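Local coordinates for sugar ABC transporter substrate-binding protein (Treponema pallidum subsp. pallidum, PDB 5U2P) that probably captures a ligand, perhaps a sugar, in the periplasm and hands it to an ABC transporter for import, at residues A396-D401 and L410-T415; R212-S217 and A389-D394; T191-A196 and G231-L236. All blocks are in the same frame, centred on the assembly; numbering follows the deposited sequence.

How the interactions relate
All three contacts lie on the same side of the chain's centre, and two of them draw on the loop between strand 372-374 and helix 406-417. Interaction 2 sets this loop against the end of helix 191-214. Interaction 1 sets its later part, 396-401, against helix 406-417. Their centres are about 15 Å apart, and Pro393 CB touches Tyr398 OH at 3.7 Å. Interaction 3 joins the start of helix 191-214 to helix 227-238. Its centre is about 13 Å from that of interaction 1, where Tyr233 OH meets Ala396 CB at 3.7 Å. Interactions 2 and 3 share helix 191-214 but do not touch; their nearest atoms are about 6 Å apart.

Interaction 1. Residues A396-D401 and L410-T415; sequences AAYVTD and LHRAQT
Tyr398 and Arg412 bury most of the surface in this contact, and Ala413 adds a smaller share. Tyr398 sits in the loop before helix 406-417; the other two are on that helix. The phenol ring lies against the helix with one face covered by the aliphatic part of Arg412. Arg412 CB stands over the middle of the ring, 4.0 Å from its centroid and 12° off the normal, a CH-pi contact. Arg412 CD follows near the root of the ring, 4.1 Å from Tyr398 CG. The arginine thus runs from the middle of the ring toward its root, the reverse of the tyrosine's own course.

The Arg412 chain is extended from CG to NE, with chi2 at -175°. This carries the guanidinium back past the ring to the tyrosine backbone. There Arg412 NH1 comes within 2.7 Å of Tyr398 O. The oxygen meets the guanidinium at its edge, in its plane. The guanidinium is nearly perpendicular to the ring, with 79° between the planes, so it does not stack on the ring.

The far end of the tyrosine reaches the helix backbone. Tyr398 OH is 3.4 Å from Ala413 CA, and Tyr398 CE2 is 4.1 Å from Ala413 CB. Pro393 also packs against Tyr398. Pro404 touches Arg412, so the loop meets this arginine at more than one point.

The contact joins a loop to the helix that follows it, with eight residues between the two segments. Its chemistry is mixed. The methylenes of Arg412 supply apolar cover for the ring, while its charged end lies beside a backbone carbonyl. The positive charge would probably polarise that carbonyl. One arginine therefore meets both the side chain and the backbone of the same tyrosine.

Interaction 2. Residues R212-S217 and A389-D394; sequences RATDDS and ASVFPD
Val391 packs its two methyl groups against Ala213 and Thr214, at the C-terminal end of helix 191-214. Val391 CG1 is anti to its own carbonyl carbon (chi1 -60°) and lies against Thr214, 3.9 Å from Thr214 CA. Val391 CG2 falls between the backbone N and the carbonyl carbon. It lies 3.9 Å from Ala213 CB. The valine thus straddles two successive helix residues.

Thr214 meets the valine through its hydroxyl branch. With chi1 at -58°, Thr214 OG1 is beside the backbone N and 3.9 Å from Val391 CG1. The hydroxyl is hydrogen-bonded to Val210 O, one turn earlier in the helix. The oxygen that bonds to Val210 O is also in van der Waals contact with the valine methyl.

The Phe392 side chain leaves beside its backbone N (chi1 -71°), and the ring swings in to reach Ala213. Phe392 CE1 is 3.7 Å from Ala213 CB, which approaches the ring obliquely. Val391 CG2 lies over one face of the same ring, offset toward the rim. Leu209 and Val210 of helix 191-214 also touch this ring.

An ST turn shapes the loop: Phe392 N donates to Ser390 OG at 3.0 Å. On the other segment Asp215 OD1 forms an Asx turn with Ser217 N and also accepts from Ser217 OG at 2.7 Å. The two bonds to Asp215 OD1 tie the chain together just after the helix.

No hydrogen bond crosses the contact. Methyl groups of Ala213 and Val391, the Thr214 side chain and the Phe392 ring make it up. Thr214 OG1 bonds to Val210 O and Ser390 OG to Ala382 O, so these hydroxyls are satisfied away from the contact. Cohesion here is therefore mainly van der Waals and hydrophobic.

Interaction 3. Residues T191-A196 and G231-L236; sequences TLLADA and GAYLEL
Tyr233 swings out with CG anti to its backbone N (chi1 -157°), which sends the ring across to helix 191-214. Leu192 and Leu193 have the same kind of first torsion, and their branches reach back to meet it. The two leucines take different parts of the ring. Leu193 covers a face: its CB lies over the middle, 4.1 Å from the centroid and 12° off the normal, a CH-pi contact. Leu193 CD1 lies over the same face, and Leu193 CD2 sits past the rim, 3.8 Å from Tyr233 CE2. Leu192 comes in at the edge, near the ring plane, and its CD2 is 3.6 Å from Tyr233 CE1.

Leu192 CD2 also touches Leu236 CD1 at 4.0 Å, one turn further along helix 227-238. The contact is buried and wholly apolar. Phe237 stacks edge-to-face on Tyr233, Phe267 of strand 263-267 touches Leu192, and Trp160 and Leu164 of helix 160-172 touch Leu236.

The short helical segments run roughly antiparallel, at 150°, with axes 10.8 Å apart at closest approach. Long side chains bridge this spacing. The arrangement is a near-antiparallel helix pair in which helix 191-214 packs on strands 138-145 and 263-267 of a mixed sheet. It belongs to one of the two alpha/beta lobes expected for a periplasmic solute-binding protein.

Interaction 1. Residues A396-D401 and L410-T415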
ATOM      1  N   ALA A 396      15.943  -6.799  11.667  1.00 28.14           N
ATOM      2  CA  ALA A 396      16.225  -5.976  12.846  1.00 33.91           C
ATOM      3  C   ALA A 396      16.673  -6.834  14.024  1.00 35.74           C
ATOM      4  O   ALA A 396      17.416  -6.372  14.895  1.00 32.01           O
ATOM      5  CB  ALA A 396      14.996  -5.136  13.236  1.00 32.77           C
ATOM      6  N   ALA A 397      16.238  -8.089  14.049  1.00 30.55           N
ATOM      7  CA  ALA A 397      16.628  -8.999  15.114  1.00 38.20           C
ATOM      8  C   ALA A 397      18.119  -9.308  15.067  1.00 50.69           C
ATOM      9  O   ALA A 397      18.704  -9.699  16.076  1.00 45.60           O
ATOM     10  CB  ALA A 397      15.828 -10.273  15.031  1.00 41.85           C
ATOM     11  N   TYR A 398      18.727  -9.140  13.897  1.00 31.97           N
ATOM     12  CA  TYR A 398      20.162  -9.397  13.725  1.00 31.71           C
ATOM     13  C   TYR A 398      21.027  -8.258  14.268  1.00 42.24           C
ATOM     14  O   TYR A 398      22.247  -8.405  14.401  1.00 42.99           O
ATOM     15  CB  TYR A 398      20.514  -9.600  12.247  1.00 36.85           C
ATOM     16  CG  TYR A 398      19.757 -10.698  11.533  1.00 42.42           C
ATOM     17  CD1 TYR A 398      19.115 -11.713  12.234  1.00 54.29           C
ATOM     18  CD2 TYR A 398      19.688 -10.716  10.147  1.00 51.75           C
ATOM     19  CE1 TYR A 398      18.418 -12.716  11.567  1.00 56.79           C
ATOM     20  CE2 TYR A 398      19.002 -11.712   9.474  1.00 46.94           C
ATOM     21  CZ  TYR A 398      18.367 -12.710  10.185  1.00 55.81           C
ATOM     22  OH  TYR A 398      17.684 -13.694   9.498  1.00 49.68           O
ATOM     23  N   VAL A 399      20.402  -7.121  14.558  1.00 33.90           N
ATOM     24  CA  VAL A 399      21.136  -5.917  14.917  1.00 32.71           C
ATOM     25  C   VAL A 399      21.289  -5.845  16.432  1.00 52.35           C
ATOM     26  O   VAL A 399      20.439  -5.304  17.136  1.00 43.00           O
ATOM     27  CB  VAL A 399      20.443  -4.634  14.403  1.00 43.84           C
ATOM     28  CG1 VAL A 399      21.283  -3.412  14.731  1.00 44.07           C
ATOM     29  CG2 VAL A 399      20.209  -4.720  12.903  1.00 55.79           C
ATOM     30  N   THR A 400      22.380  -6.408  16.927  1.00 66.78           N
ATOM     31  CA  THR A 400      22.674  -6.355  18.346  1.00 80.00           C
ATOM     32  C   THR A 400      23.950  -5.559  18.550  1.00 59.34           C
ATOM     33  O   THR A 400      24.516  -5.025  17.601  1.00 40.17           O
ATOM     34  CB  THR A 400      22.822  -7.765  18.947  1.00 78.97           C
ATOM     35  OG1 THR A 400      23.416  -7.676  20.250  1.00 93.56           O
ATOM     36  CG2 THR A 400      23.684  -8.639  18.053  1.00 54.11           C
ATOM     37  N   ASP A 401      24.384  -5.420  19.800  0.69 56.28           N
ATOM     38  CA  ASP A 401      25.666  -4.780  20.099  0.69 55.95           C
ATOM     39  C   ASP A 401      26.704  -5.867  20.331  0.69 34.98           C
ATOM     40  O   ASP A 401      26.496  -6.731  21.176  0.69 46.90           O
ATOM     41  CB  ASP A 401      25.586  -3.885  21.345  0.69 49.48           C
ATOM     42  CG  ASP A 401      25.171  -2.450  21.038  0.69 72.61           C
ATOM     43  OD1 ASP A 401      24.611  -1.804  21.950  0.69 73.28           O
ATOM     44  OD2 ASP A 401      25.410  -1.958  19.915  0.69 59.45           O
ATOM     45  N   LEU A 410      23.216 -10.595   5.675  1.00 31.05           N
ATOM     46  CA  LEU A 410      22.759 -11.429   4.572  1.00 32.29           C
ATOM     47  C   LEU A 410      23.136 -12.886   4.819  1.00 44.72           C
ATOM     48  O   LEU A 410      22.374 -13.779   4.474  1.00 34.19           O
ATOM     49  CB  LEU A 410      23.316 -10.937   3.236  1.00 31.61           C
ATOM     50  CG  LEU A 410      22.819  -9.570   2.769  1.00 27.13           C
ATOM     51  CD1 LEU A 410      23.649  -9.110   1.572  1.00 36.05           C
ATOM     52  CD2 LEU A 410      21.325  -9.597   2.422  1.00 29.76           C
ATOM     53  N   HIS A 411      24.305 -13.136   5.412  1.00 37.71           N
ATOM     54  CA  HIS A 411      24.690 -14.510   5.722  1.00 35.50           C
ATOM     55  C   HIS A 411      23.750 -15.114   6.751  1.00 33.02           C
ATOM     56  O   HIS A 411      23.375 -16.284   6.656  1.00 45.96           O
ATOM     57  CB  HIS A 411      26.122 -14.571   6.250  1.00 37.00           C
ATOM     58  CG  HIS A 411      27.143 -14.703   5.173  1.00 44.71           C
ATOM     59  ND1 HIS A 411      27.705 -13.615   4.546  1.00 47.51           N
ATOM     60  CD2 HIS A 411      27.691 -15.798   4.600  1.00 47.02           C
ATOM     61  CE1 HIS A 411      28.571 -14.037   3.640  1.00 53.16           C
ATOM     62  NE2 HIS A 411      28.574 -15.355   3.647  1.00 43.69           N
ATOM     63  N   ARG A 412      23.388 -14.316   7.744  1.00 32.27           N
ATOM     64  CA  ARG A 412      22.528 -14.792   8.815  1.00 53.08           C
ATOM     65  C   ARG A 412      21.165 -15.140   8.229  1.00 68.87           C
ATOM     66  O   ARG A 412      20.579 -16.168   8.565  1.00 44.42           O
ATOM     67  CB  ARG A 412      22.393 -13.748   9.920  1.00 39.38           C
ATOM     68  CG  ARG A 412      23.598 -13.620  10.848  1.00 62.07           C
ATOM     69  CD  ARG A 412      23.336 -12.642  11.996  1.00 82.61           C
ATOM     70  NE  ARG A 412      24.504 -12.504  12.870  1.00 95.45           N
ATOM     71  CZ  ARG A 412      24.742 -11.459  13.662  1.00 94.52           C
ATOM     72  NH1 ARG A 412      23.900 -10.437  13.698  1.00 45.53           N
ATOM     73  NH2 ARG A 412      25.833 -11.424  14.419  1.00 81.17           N
ATOM     74  N   ALA A 413      20.671 -14.285   7.335  1.00 45.10           N
ATOM     75  CA  ALA A 413      19.392 -14.540   6.673  1.00 48.73           C
ATOM     76  C   ALA A 413      19.431 -15.872   5.930  1.00 52.36           C
ATOM     77  O   ALA A 413      18.484 -16.653   5.990  1.00 52.27           O
ATOM     78  CB  ALA A 413      19.042 -13.404   5.714  1.00 37.13           C
ATOM     79  N   GLN A 414      20.542 -16.135   5.251  1.00 38.40           N
ATOM     80  CA  GLN A 414      20.670 -17.341   4.439  1.00 39.20           C
ATOM     81  C   GLN A 414      20.867 -18.572   5.313  1.00 71.48           C
ATOM     82  O   GLN A 414      20.438 -19.666   4.953  1.00 59.62           O
ATOM     83  CB  GLN A 414      21.827 -17.189   3.447  1.00 43.41           C
ATOM     84  CG  GLN A 414      21.972 -18.332   2.449  1.00 54.31           C
ATOM     85  CD  GLN A 414      20.790 -18.450   1.497  1.00 71.02           C
ATOM     86  OE1 GLN A 414      19.888 -17.622   1.491  1.00 49.05           O
ATOM     87  NE2 GLN A 414      20.801 -19.486   0.683  1.00 66.91           N
ATOM     88  N   THR A 415      21.507 -18.389   6.465  1.00 55.19           N
ATOM     89  CA  THR A 415      21.743 -19.494   7.387  1.00 70.82           C
ATOM     90  C   THR A 415      20.422 -19.973   7.976  1.00 65.13           C
ATOM     91  O   THR A 415      20.207 -21.171   8.157  1.00 78.38           O
ATOM     92  CB  THR A 415      22.714 -19.073   8.507  1.00 64.59           C
ATOM     93  OG1 THR A 415      24.005 -18.842   7.930  1.00 57.71           O
ATOM     94  CG2 THR A 415      22.835 -20.147   9.580  1.00 74.33           C
TER

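Interaction 2. Residues R212-S217 and A389-D394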
ATOM      1  N   ARG A 212      10.969 -15.064  -5.307  1.00 30.32           N
ATOM      2  CA  ARG A 212      12.050 -16.001  -5.006  1.00 32.23           C
ATOM      3  C   ARG A 212      12.126 -16.246  -3.501  1.00 34.49           C
ATOM      4  O   ARG A 212      12.543 -17.315  -3.070  1.00 35.47           O
ATOM      5  CB  ARG A 212      13.399 -15.524  -5.572  1.00 32.85           C
ATOM      6  CG  ARG A 212      14.004 -14.236  -5.042  1.00 43.64           C
ATOM      7  CD  ARG A 212      15.372 -14.015  -5.708  1.00 46.07           C
ATOM      8  NE  ARG A 212      15.971 -12.707  -5.436  1.00 35.16           N
ATOM      9  CZ  ARG A 212      15.703 -11.594  -6.117  1.00 35.12           C
ATOM     10  NH1 ARG A 212      14.827 -11.598  -7.123  1.00 34.58           N
ATOM     11  NH2 ARG A 212      16.316 -10.467  -5.791  1.00 32.48           N
ATOM     12  N   ALA A 213      11.665 -15.289  -2.696  1.00 28.40           N
ATOM     13  CA  ALA A 213      11.579 -15.530  -1.263  1.00 31.58           C
ATOM     14  C   ALA A 213      10.499 -16.579  -0.977  1.00 29.17           C
ATOM     15  O   ALA A 213      10.664 -17.437  -0.100  1.00 35.50           O
ATOM     16  CB  ALA A 213      11.286 -14.232  -0.506  1.00 28.28           C
ATOM     17  N   THR A 214       9.417 -16.520  -1.741  1.00 31.58           N
ATOM     18  CA  THR A 214       8.245 -17.354  -1.505  1.00 29.38           C
ATOM     19  C   THR A 214       8.435 -18.790  -1.995  1.00 38.07           C
ATOM     20  O   THR A 214       7.959 -19.718  -1.336  1.00 37.66           O
ATOM     21  CB  THR A 214       6.993 -16.752  -2.167  1.00 32.98           C
ATOM     22  OG1 THR A 214       6.778 -15.427  -1.649  1.00 30.23           O
ATOM     23  CG2 THR A 214       5.774 -17.584  -1.855  1.00 44.30           C
ATOM     24  N   ASP A 215       9.132 -18.981  -3.117  1.00 39.76           N
ATOM     25  CA  ASP A 215       9.384 -20.347  -3.616  1.00 35.16           C
ATOM     26  C   ASP A 215      10.701 -20.929  -3.082  1.00 45.25           C
ATOM     27  O   ASP A 215      11.123 -22.013  -3.482  1.00 40.85           O
ATOM     28  CB  ASP A 215       9.351 -20.377  -5.153  1.00 36.03           C
ATOM     29  CG  ASP A 215      10.495 -19.612  -5.813  1.00 49.60           C
ATOM     30  OD1 ASP A 215      11.504 -19.295  -5.155  1.00 39.12           O
ATOM     31  OD2 ASP A 215      10.377 -19.339  -7.030  1.00 38.70           O
ATOM     32  N   ASP A 216      11.333 -20.198  -2.170  1.00 43.74           N
ATOM     33  CA  ASP A 216      12.480 -20.692  -1.413  1.00 43.19           C
ATOM     34  C   ASP A 216      13.723 -20.906  -2.278  1.00 46.99           C
ATOM     35  O   ASP A 216      14.627 -21.652  -1.911  1.00 46.29           O
ATOM     36  CB  ASP A 216      12.109 -21.992  -0.695  1.00 48.55           C
ATOM     37  CG  ASP A 216      12.400 -21.935   0.785  1.00 78.15           C
ATOM     38  OD1 ASP A 216      13.491 -21.452   1.159  1.00 88.85           O
ATOM     39  OD2 ASP A 216      11.530 -22.364   1.572  1.00 80.84           O
ATOM     40  N   SER A 217      13.775 -20.212  -3.409  1.00 35.46           N
ATOM     41  CA  SER A 217      14.929 -20.273  -4.293  1.00 44.45           C
ATOM     42  C   SER A 217      15.953 -19.182  -3.982  1.00 55.92           C
ATOM     43  O   SER A 217      17.084 -19.232  -4.467  1.00 44.18           O
ATOM     44  CB  SER A 217      14.482 -20.156  -5.753  1.00 47.00           C
ATOM     45  OG  SER A 217      14.056 -18.840  -6.071  1.00 37.17           O
ATOM     46  N   ALA A 389       4.001 -17.343   9.124  1.00 67.52           N
ATOM     47  CA  ALA A 389       5.459 -17.324   9.080  1.00 74.23           C
ATOM     48  C   ALA A 389       5.962 -16.632   7.818  1.00 74.33           C
ATOM     49  O   ALA A 389       5.894 -17.198   6.735  1.00 48.07           O
ATOM     50  CB  ALA A 389       6.003 -18.728   9.153  1.00 56.53           C
ATOM     51  N   SER A 390       6.483 -15.417   7.973  1.00 49.09           N
ATOM     52  CA  SER A 390       6.882 -14.583   6.839  1.00 46.16           C
ATOM     53  C   SER A 390       7.962 -15.214   5.962  1.00 40.75           C
ATOM     54  O   SER A 390       8.809 -15.964   6.448  1.00 33.87           O
ATOM     55  CB  SER A 390       7.390 -13.234   7.337  1.00 31.45           C
ATOM     56  OG  SER A 390       7.787 -12.424   6.243  1.00 30.23           O
ATOM     57  N   VAL A 391       7.938 -14.899   4.673  1.00 27.72           N
ATOM     58  CA  VAL A 391       8.982 -15.367   3.756  1.00 29.04           C
ATOM     59  C   VAL A 391      10.230 -14.502   3.847  1.00 32.75           C
ATOM     60  O   VAL A 391      11.257 -14.824   3.247  1.00 34.50           O
ATOM     61  CB  VAL A 391       8.507 -15.384   2.278  1.00 30.91           C
ATOM     62  CG1 VAL A 391       7.309 -16.302   2.103  1.00 29.11           C
ATOM     63  CG2 VAL A 391       8.163 -13.967   1.786  1.00 32.30           C
ATOM     64  N   PHE A 392      10.136 -13.408   4.603  1.00 25.00           N
ATOM     65  CA  PHE A 392      11.245 -12.478   4.751  1.00 25.44           C
ATOM     66  C   PHE A 392      11.858 -12.552   6.126  1.00 31.41           C
ATOM     67  O   PHE A 392      11.171 -12.863   7.117  1.00 27.02           O
ATOM     68  CB  PHE A 392      10.784 -11.038   4.481  1.00 28.27           C
ATOM     69  CG  PHE A 392      10.467 -10.767   3.033  1.00 30.91           C
ATOM     70  CD1 PHE A 392      11.423 -10.978   2.044  1.00 26.35           C
ATOM     71  CD2 PHE A 392       9.224 -10.288   2.661  1.00 26.04           C
ATOM     72  CE1 PHE A 392      11.146 -10.738   0.722  1.00 27.43           C
ATOM     73  CE2 PHE A 392       8.938 -10.049   1.325  1.00 26.42           C
ATOM     74  CZ  PHE A 392       9.902 -10.269   0.356  1.00 30.02           C
ATOM     75  N   PRO A 393      13.153 -12.235   6.211  1.00 29.79           N
ATOM     76  CA  PRO A 393      13.814 -12.267   7.517  1.00 36.40           C
ATOM     77  C   PRO A 393      13.446 -11.096   8.397  1.00 30.62           C
ATOM     78  O   PRO A 393      13.164 -10.017   7.895  1.00 34.94           O
ATOM     79  CB  PRO A 393      15.308 -12.197   7.159  1.00 35.08           C
ATOM     80  CG  PRO A 393      15.386 -12.464   5.703  1.00 36.86           C
ATOM     81  CD  PRO A 393      14.113 -11.940   5.137  1.00 30.60           C
ATOM     82  N   ASP A 394      13.469 -11.311   9.706  1.00 34.02           N
ATOM     83  CA  ASP A 394      13.405 -10.223  10.666  1.00 36.52           C
ATOM     84  C   ASP A 394      14.813  -9.648  10.812  1.00 35.67           C
ATOM     85  O   ASP A 394      15.534  -9.974  11.757  1.00 34.23           O
ATOM     86  CB  ASP A 394      12.866 -10.738  11.997  1.00 33.27           C
ATOM     87  CG  ASP A 394      12.677  -9.645  13.020  1.00 36.84           C
ATOM     88  OD1 ASP A 394      12.750  -8.447  12.659  1.00 37.27           O
ATOM     89  OD2 ASP A 394      12.427  -9.995  14.191  1.00 37.18           O
TER

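Interaction 3. Residues T191-A196 and G231-L236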
ATOM      1  N   THR A 191       8.349  -2.087   7.970  1.00 19.94           N
ATOM      2  CA  THR A 191       8.027  -1.047   7.007  1.00 18.59           C
ATOM      3  C   THR A 191       9.188  -0.186   6.509  1.00 18.85           C
ATOM      4  O   THR A 191       9.268   0.134   5.334  1.00 21.61           O
ATOM      5  CB  THR A 191       6.983  -0.080   7.645  1.00 21.70           C
ATOM      6  OG1 THR A 191       5.975  -0.840   8.343  1.00 22.13           O
ATOM      7  CG2 THR A 191       6.357   0.802   6.605  1.00 21.74           C
ATOM      8  N   LEU A 192      10.041   0.262   7.428  1.00 20.72           N
ATOM      9  CA  LEU A 192      11.169   1.111   7.074  1.00 20.73           C
ATOM     10  C   LEU A 192      12.106   0.421   6.093  1.00 23.13           C
ATOM     11  O   LEU A 192      12.427   0.960   5.020  1.00 25.21           O
ATOM     12  CB  LEU A 192      11.951   1.518   8.336  1.00 22.07           C
ATOM     13  CG  LEU A 192      13.243   2.301   8.118  1.00 36.85           C
ATOM     14  CD1 LEU A 192      12.917   3.562   7.404  1.00 35.55           C
ATOM     15  CD2 LEU A 192      13.904   2.606   9.450  1.00 58.30           C
ATOM     16  N   LEU A 193      12.543  -0.779   6.446  1.00 22.06           N
ATOM     17  CA  LEU A 193      13.444  -1.502   5.559  1.00 20.40           C
ATOM     18  C   LEU A 193      12.697  -1.968   4.304  1.00 24.27           C
ATOM     19  O   LEU A 193      13.259  -1.971   3.200  1.00 24.63           O
ATOM     20  CB  LEU A 193      14.083  -2.688   6.284  1.00 29.08           C
ATOM     21  CG  LEU A 193      15.237  -3.371   5.558  1.00 47.75           C
ATOM     22  CD1 LEU A 193      16.338  -2.361   5.211  1.00 38.14           C
ATOM     23  CD2 LEU A 193      15.789  -4.502   6.422  1.00 46.49           C
ATOM     24  N   ALA A 194      11.434  -2.353   4.461  1.00 23.75           N
ATOM     25  CA  ALA A 194      10.607  -2.752   3.314  1.00 22.28           C
ATOM     26  C   ALA A 194      10.527  -1.637   2.273  1.00 23.94           C
ATOM     27  O   ALA A 194      10.669  -1.874   1.072  1.00 22.71           O
ATOM     28  CB  ALA A 194       9.220  -3.146   3.772  1.00 22.17           C
ATOM     29  N   ASP A 195      10.262  -0.420   2.743  1.00 20.04           N
ATOM     30  CA  ASP A 195      10.199   0.736   1.865  1.00 22.06           C
ATOM     31  C   ASP A 195      11.502   0.886   1.077  1.00 22.96           C
ATOM     32  O   ASP A 195      11.507   0.979  -0.160  1.00 21.47           O
ATOM     33  CB  ASP A 195       9.903   1.993   2.691  1.00 22.61           C
ATOM     34  CG  ASP A 195       9.878   3.252   1.861  1.00 28.97           C
ATOM     35  OD1 ASP A 195       8.823   3.525   1.238  1.00 26.78           O
ATOM     36  OD2 ASP A 195      10.904   3.975   1.841  1.00 27.80           O
ATOM     37  N   ALA A 196      12.623   0.860   1.788  1.00 25.72           N
ATOM     38  CA  ALA A 196      13.902   1.114   1.157  1.00 24.34           C
ATOM     39  C   ALA A 196      14.308   0.013   0.186  1.00 22.86           C
ATOM     40  O   ALA A 196      14.790   0.311  -0.908  1.00 26.96           O
ATOM     41  CB  ALA A 196      14.958   1.302   2.224  1.00 27.43           C
ATOM     42  N   GLY A 231      23.002  -1.091   5.183  1.00 24.56           N
ATOM     43  CA  GLY A 231      23.972  -0.182   5.770  1.00 26.69           C
ATOM     44  C   GLY A 231      23.297   1.036   6.406  1.00 28.13           C
ATOM     45  O   GLY A 231      23.636   1.448   7.513  1.00 30.09           O
ATOM     46  N   ALA A 232      22.343   1.616   5.686  1.00 25.09           N
ATOM     47  CA  ALA A 232      21.587   2.777   6.177  1.00 25.13           C
ATOM     48  C   ALA A 232      20.822   2.439   7.443  1.00 26.30           C
ATOM     49  O   ALA A 232      20.834   3.183   8.444  1.00 26.86           O
ATOM     50  CB  ALA A 232      20.615   3.268   5.085  1.00 28.45           C
ATOM     51  N   TYR A 233      20.140   1.302   7.390  1.00 32.93           N
ATOM     52  CA  TYR A 233      19.366   0.779   8.510  1.00 28.68           C
ATOM     53  C   TYR A 233      20.253   0.687   9.760  1.00 28.59           C
ATOM     54  O   TYR A 233      19.946   1.220  10.826  1.00 30.95           O
ATOM     55  CB  TYR A 233      18.802  -0.586   8.101  1.00 32.07           C
ATOM     56  CG  TYR A 233      17.577  -1.087   8.827  1.00 35.60           C
ATOM     57  CD1 TYR A 233      16.531  -0.237   9.142  1.00 44.28           C
ATOM     58  CD2 TYR A 233      17.442  -2.432   9.140  1.00 40.34           C
ATOM     59  CE1 TYR A 233      15.402  -0.705   9.780  1.00 35.89           C
ATOM     60  CE2 TYR A 233      16.309  -2.910   9.779  1.00 39.58           C
ATOM     61  CZ  TYR A 233      15.291  -2.038  10.098  1.00 46.65           C
ATOM     62  OH  TYR A 233      14.151  -2.493  10.742  1.00 35.85           O
ATOM     63  N   LEU A 234      21.390   0.025   9.587  1.00 25.43           N
ATOM     64  CA  LEU A 234      22.400  -0.129  10.621  1.00 22.99           C
ATOM     65  C   LEU A 234      22.877   1.189  11.201  1.00 32.74           C
ATOM     66  O   LEU A 234      23.074   1.307  12.412  1.00 34.83           O
ATOM     67  CB  LEU A 234      23.578  -0.904  10.023  1.00 25.44           C
ATOM     68  CG  LEU A 234      23.302  -2.394   9.816  1.00 31.85           C
ATOM     69  CD1 LEU A 234      24.372  -3.028   8.923  1.00 33.85           C
ATOM     70  CD2 LEU A 234      23.255  -3.089  11.177  1.00 34.31           C
ATOM     71  N   GLU A 235      23.071   2.178  10.330  1.00 33.18           N
ATOM     72  CA  GLU A 235      23.564   3.481  10.765  1.00 34.54           C
ATOM     73  C   GLU A 235      22.530   4.150  11.664  1.00 36.46           C
ATOM     74  O   GLU A 235      22.889   4.782  12.666  1.00 31.64           O
ATOM     75  CB  GLU A 235      23.897   4.360   9.557  1.00 39.21           C
ATOM     76  CG  GLU A 235      24.567   5.687   9.901  1.00 49.83           C
ATOM     77  CD  GLU A 235      25.970   5.518  10.464  1.00 58.29           C
ATOM     78  OE1 GLU A 235      26.545   4.417  10.345  1.00 60.23           O
ATOM     79  OE2 GLU A 235      26.497   6.493  11.027  1.00 44.57           O
ATOM     80  N   LEU A 236      21.246   4.011  11.324  1.00 31.92           N
ATOM     81  CA  LEU A 236      20.187   4.563  12.179  1.00 31.81           C
ATOM     82  C   LEU A 236      20.221   3.928  13.578  1.00 29.43           C
ATOM     83  O   LEU A 236      20.054   4.631  14.573  1.00 33.39           O
ATOM     84  CB  LEU A 236      18.802   4.372  11.551  1.00 27.39           C
ATOM     85  CG  LEU A 236      18.546   5.151  10.255  1.00 29.59           C
ATOM     86  CD1 LEU A 236      17.172   4.824   9.741  1.00 26.21           C
ATOM     87  CD2 LEU A 236      18.673   6.658  10.427  1.00 28.95           C
TER